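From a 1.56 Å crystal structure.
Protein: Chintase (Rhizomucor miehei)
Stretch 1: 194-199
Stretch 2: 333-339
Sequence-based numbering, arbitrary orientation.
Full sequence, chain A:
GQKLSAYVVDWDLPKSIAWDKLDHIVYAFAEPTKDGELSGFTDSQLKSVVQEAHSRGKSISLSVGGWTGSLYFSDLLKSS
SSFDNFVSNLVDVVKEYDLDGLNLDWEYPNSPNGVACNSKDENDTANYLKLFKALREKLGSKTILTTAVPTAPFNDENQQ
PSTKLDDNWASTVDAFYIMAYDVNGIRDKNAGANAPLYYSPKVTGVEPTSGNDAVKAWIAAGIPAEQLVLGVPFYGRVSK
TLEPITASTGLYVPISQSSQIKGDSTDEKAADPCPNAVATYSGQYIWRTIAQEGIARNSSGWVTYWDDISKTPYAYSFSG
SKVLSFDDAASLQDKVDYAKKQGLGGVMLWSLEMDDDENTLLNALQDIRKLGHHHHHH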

ATOM      1  N   ASN A 194     -10.056   7.766  -0.867  1.00 11.18           N
ATOM      2  CA  ASN A 194      -8.759   7.238  -0.474  1.00 12.62           C
ATOM      3  C   ASN A 194      -8.364   6.103  -1.403  1.00 13.73           C
ATOM      4  O   ASN A 194      -7.226   6.005  -1.866  1.00 12.26           O
ATOM      5  CB  ASN A 194      -8.850   6.710   0.962  1.00 12.21           C
ATOM      6  CG  ASN A 194      -7.557   6.100   1.443  1.00 15.43           C
ATOM      7  OD1 ASN A 194      -6.471   6.613   1.172  1.00 15.23           O
ATOM      8  ND2 ASN A 194      -7.666   4.996   2.175  1.00 13.54           N
ATOM      9  N   ALA A 195      -9.329   5.230  -1.655  1.00 12.51           N
ATOM     10  CA  ALA A 195      -9.096   4.045  -2.460  1.00 11.84           C
ATOM     11  C   ALA A 195     -10.240   3.869  -3.440  1.00 11.27           C
ATOM     12  O   ALA A 195     -10.995   2.906  -3.351  1.00 13.80           O
ATOM     13  CB  ALA A 195      -8.971   2.838  -1.567  1.00 12.95           C
ATOM     14  N   PRO A 196     -10.372   4.802  -4.390  1.00 13.38           N
ATOM     15  CA  PRO A 196     -11.473   4.672  -5.343  1.00 13.83           C
ATOM     16  C   PRO A 196     -11.307   3.425  -6.187  1.00 12.59           C
ATOM     17  O   PRO A 196     -10.181   3.099  -6.573  1.00 14.83           O
ATOM     18  CB  PRO A 196     -11.321   5.906  -6.229  1.00 12.82           C
ATOM     19  CG  PRO A 196      -9.870   6.287  -6.125  1.00 15.59           C
ATOM     20  CD  PRO A 196      -9.452   5.904  -4.734  1.00 13.33           C
ATOM     21  N   LEU A 197     -12.404   2.732  -6.464  1.00 13.18           N
ATOM     22  CA  LEU A 197     -12.339   1.598  -7.376  1.00 12.77           C
ATOM     23  C   LEU A 197     -12.346   2.120  -8.803  1.00 14.63           C
ATOM     24  O   LEU A 197     -11.696   1.558  -9.684  1.00 13.59           O
ATOM     25  CB  LEU A 197     -13.511   0.654  -7.128  1.00 14.10           C
ATOM     26  CG  LEU A 197     -13.550  -0.588  -8.021  1.00 15.22           C
ATOM     27  CD1 LEU A 197     -12.272  -1.387  -7.885  1.00 16.55           C
ATOM     28  CD2 LEU A 197     -14.754  -1.431  -7.636  1.00 16.23           C
ATOM     29  N   TYR A 198     -13.063   3.217  -9.019  1.00 13.96           N
ATOM     30  CA  TYR A 198     -13.099   3.873 -10.325  1.00 15.57           C
ATOM     31  C   TYR A 198     -12.835   5.365 -10.219  1.00 17.43           C
ATOM     32  O   TYR A 198     -13.043   5.974  -9.162  1.00 17.43           O
ATOM     33  CB  TYR A 198     -14.460   3.669 -11.000  1.00 16.12           C
ATOM     34  CG  TYR A 198     -14.836   2.231 -11.209  1.00 15.57           C
ATOM     35  CD1 TYR A 198     -14.299   1.510 -12.268  1.00 18.97           C
ATOM     36  CD2 TYR A 198     -15.724   1.591 -10.362  1.00 18.07           C
ATOM     37  CE1 TYR A 198     -14.636   0.196 -12.470  1.00 22.69           C
ATOM     38  CE2 TYR A 198     -16.066   0.271 -10.561  1.00 21.04           C
ATOM     39  CZ  TYR A 198     -15.517  -0.419 -11.619  1.00 23.79           C
ATOM     40  OH  TYR A 198     -15.850  -1.736 -11.829  1.00 25.20           O
ATOM     41  N   TYR A 199     -12.381   5.936 -11.328  1.00 16.47           N
ATOM     42  CA  TYR A 199     -12.229   7.369 -11.489  1.00 13.57           C
ATOM     43  C   TYR A 199     -12.921   7.776 -12.774  1.00 19.70           C
ATOM     44  O   TYR A 199     -12.726   7.151 -13.812  1.00 22.63           O
ATOM     45  CB  TYR A 199     -10.758   7.781 -11.558  1.00 18.19           C
ATOM     46  CG  TYR A 199     -10.582   9.151 -12.168  1.00 18.07           C
ATOM     47  CD1 TYR A 199     -10.874  10.292 -11.433  1.00 19.69           C
ATOM     48  CD2 TYR A 199     -10.153   9.306 -13.480  1.00 21.79           C
ATOM     49  CE1 TYR A 199     -10.737  11.553 -11.983  1.00 23.28           C
ATOM     50  CE2 TYR A 199     -10.011  10.571 -14.044  1.00 24.05           C
ATOM     51  CZ  TYR A 199     -10.305  11.687 -13.284  1.00 27.81           C
ATOM     52  OH  TYR A 199     -10.173  12.951 -13.822  1.00 34.97           O
ATOM     53  N   GLN A 333     -15.944  -5.593  -0.652  1.00 12.55           N
ATOM     54  CA  GLN A 333     -16.571  -6.627  -1.468  1.00 13.66           C
ATOM     55  C   GLN A 333     -16.551  -6.199  -2.933  1.00 12.61           C
ATOM     56  O   GLN A 333     -16.260  -7.002  -3.818  1.00 14.61           O
ATOM     57  CB  GLN A 333     -18.012  -6.887  -1.016  1.00 14.28           C
ATOM     58  CG  GLN A 333     -18.708  -7.976  -1.840  1.00 15.48           C
ATOM     59  CD  GLN A 333     -18.106  -9.349  -1.623  1.00 14.46           C
ATOM     60  OE1 GLN A 333     -17.996  -9.821  -0.494  1.00 15.79           O
ATOM     61  NE2 GLN A 333     -17.707 -10.004  -2.715  1.00 15.64           N
ATOM     62  N   ASP A 334     -16.828  -4.927  -3.196  1.00 13.70           N
ATOM     63  CA  ASP A 334     -16.876  -4.453  -4.575  1.00 11.74           C
ATOM     64  C   ASP A 334     -15.509  -4.511  -5.242  1.00 15.33           C
ATOM     65  O   ASP A 334     -15.397  -4.820  -6.430  1.00 15.52           O
ATOM     66  CB  ASP A 334     -17.456  -3.035  -4.629  1.00 14.04           C
ATOM     67  CG  ASP A 334     -18.918  -3.001  -4.284  1.00 15.27           C
ATOM     68  OD1 ASP A 334     -19.578  -4.064  -4.314  1.00 14.86           O
ATOM     69  OD2 ASP A 334     -19.423  -1.898  -3.969  1.00 16.21           O
ATOM     70  N   LYS A 335     -14.470  -4.228  -4.464  1.00 13.70           N
ATOM     71  CA  LYS A 335     -13.098  -4.371  -4.937  1.00 12.78           C
ATOM     72  C   LYS A 335     -12.766  -5.829  -5.230  1.00 15.09           C
ATOM     73  O   LYS A 335     -12.108  -6.126  -6.228  1.00 14.12           O
ATOM     74  CB  LYS A 335     -12.125  -3.780  -3.908  1.00 12.93           C
ATOM     75  CG  LYS A 335     -12.116  -2.253  -3.893  1.00 13.13           C
ATOM     76  CD  LYS A 335     -11.416  -1.706  -2.658  1.00 12.62           C
ATOM     77  CE  LYS A 335     -11.180  -0.204  -2.770  1.00 11.91           C
ATOM     78  NZ  LYS A 335     -12.422   0.619  -2.558  1.00 13.57           N
ATOM     79  N   VAL A 336     -13.228  -6.735  -4.371  1.00 13.06           N
ATOM     80  CA  VAL A 336     -12.997  -8.164  -4.588  1.00 14.07           C
ATOM     81  C   VAL A 336     -13.717  -8.639  -5.842  1.00 14.04           C
ATOM     82  O   VAL A 336     -13.139  -9.373  -6.649  1.00 14.35           O
ATOM     83  CB  VAL A 336     -13.439  -8.997  -3.372  1.00 15.95           C
ATOM     84  CG1 VAL A 336     -13.482 -10.483  -3.721  1.00 14.86           C
ATOM     85  CG2 VAL A 336     -12.502  -8.749  -2.199  1.00 15.76           C
ATOM     86  N   ASP A 337     -14.964  -8.199  -6.017  1.00 14.36           N
ATOM     87  CA  ASP A 337     -15.739  -8.559  -7.202  1.00 17.73           C
ATOM     88  C   ASP A 337     -15.001  -8.107  -8.459  1.00 17.60           C
ATOM     89  O   ASP A 337     -14.910  -8.843  -9.446  1.00 16.32           O
ATOM     90  CB  ASP A 337     -17.140  -7.922  -7.164  1.00 15.32           C
ATOM     91  CG  ASP A 337     -18.007  -8.439  -6.019  1.00 19.69           C
ATOM     92  OD1 ASP A 337     -17.773  -9.553  -5.511  1.00 21.06           O
ATOM     93  OD2 ASP A 337     -18.945  -7.707  -5.632  1.00 24.69           O
ATOM     94  N   TYR A 338     -14.470  -6.891  -8.412  1.00 15.61           N
ATOM     95  CA  TYR A 338     -13.689  -6.360  -9.513  1.00 15.76           C
ATOM     96  C   TYR A 338     -12.442  -7.204  -9.779  1.00 14.92           C
ATOM     97  O   TYR A 338     -12.128  -7.535 -10.929  1.00 15.31           O
ATOM     98  CB  TYR A 338     -13.279  -4.913  -9.224  1.00 15.29           C
ATOM     99  CG  TYR A 338     -12.367  -4.364 -10.289  1.00 13.33           C
ATOM    100  CD1 TYR A 338     -12.882  -3.789 -11.441  1.00 16.75           C
ATOM    101  CD2 TYR A 338     -10.983  -4.434 -10.154  1.00 15.43           C
ATOM    102  CE1 TYR A 338     -12.040  -3.295 -12.441  1.00 16.51           C
ATOM    103  CE2 TYR A 338     -10.141  -3.944 -11.138  1.00 15.83           C
ATOM    104  CZ  TYR A 338     -10.674  -3.378 -12.274  1.00 19.81           C
ATOM    105  OH  TYR A 338      -9.830  -2.904 -13.248  1.00 16.76           O
ATOM    106  N   ALA A 339     -11.719  -7.534  -8.717  1.00 14.62           N
ATOM    107  CA  ALA A 339     -10.489  -8.297  -8.853  1.00 16.02           C
ATOM    108  C   ALA A 339     -10.762  -9.661  -9.483  1.00 17.78           C
ATOM    109  O   ALA A 339     -10.001 -10.117 -10.338  1.00 15.79           O
ATOM    110  CB  ALA A 339      -9.810  -8.459  -7.505  1.00 14.56           C
TER

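The contact joins an irregular segment, 194-199, to one side of a helix, and it buries 289 Å² counting both surfaces. Its centre is Leu-197, whose CA-to-CB bond points toward the helix. With chi1 at t and chi2 at p, the leucine fork extends from the loop: CD2 of Leu-197 lies 3.7 Å from O of Asp-334 and 4.1 Å from CB of Tyr-338, and CD1 of Leu-197 lies 3.8 Å from CG of Tyr-338 and 4.1 Å from CG of Lys-335. CD1 of Leu-197 also makes an off-centre CH-pi contact, 4.3 Å from the centroid of the Tyr-338 ring. A branched apolar end suits this place, because it meets residues one turn apart on the helix without asking for a polar partner.

Lys-335 supplies the one hydrogen bond between the stretches. Its CA-to-CB bond points sideways to the loop, so the chain must travel: chi1 is m, chi2 and chi3 are both t, and the p value of chi4 turns the amine at the end. NZ of Lys-335 then donates to O of Ala-195 at 2.8 Å. The extended methylenes serve as apolar surface, and CE of Lys-335 passes 3.9 Å from CB of Ala-195, whose CA-to-CB bond points toward the helix. A buried amine needs acceptors, and NZ has a further hydrogen bond elsewhere in the structure.

The CA-to-CB bond of Tyr-338 points toward the loop, and chi1 at t places broad apolar ring surface beside Leu-197, while its OH is hydrogen-bonded elsewhere in the structure. The CA-to-CB bond of Tyr-198 points sideways, but its m rotamer brings the ring end nearer, with OH of Tyr-198 3.6 Å from CD1 of Tyr-338; partly exposed, it can cover part of Tyr-338. Pro-196, its CA-to-CB bond pointing away, adds almost nothing.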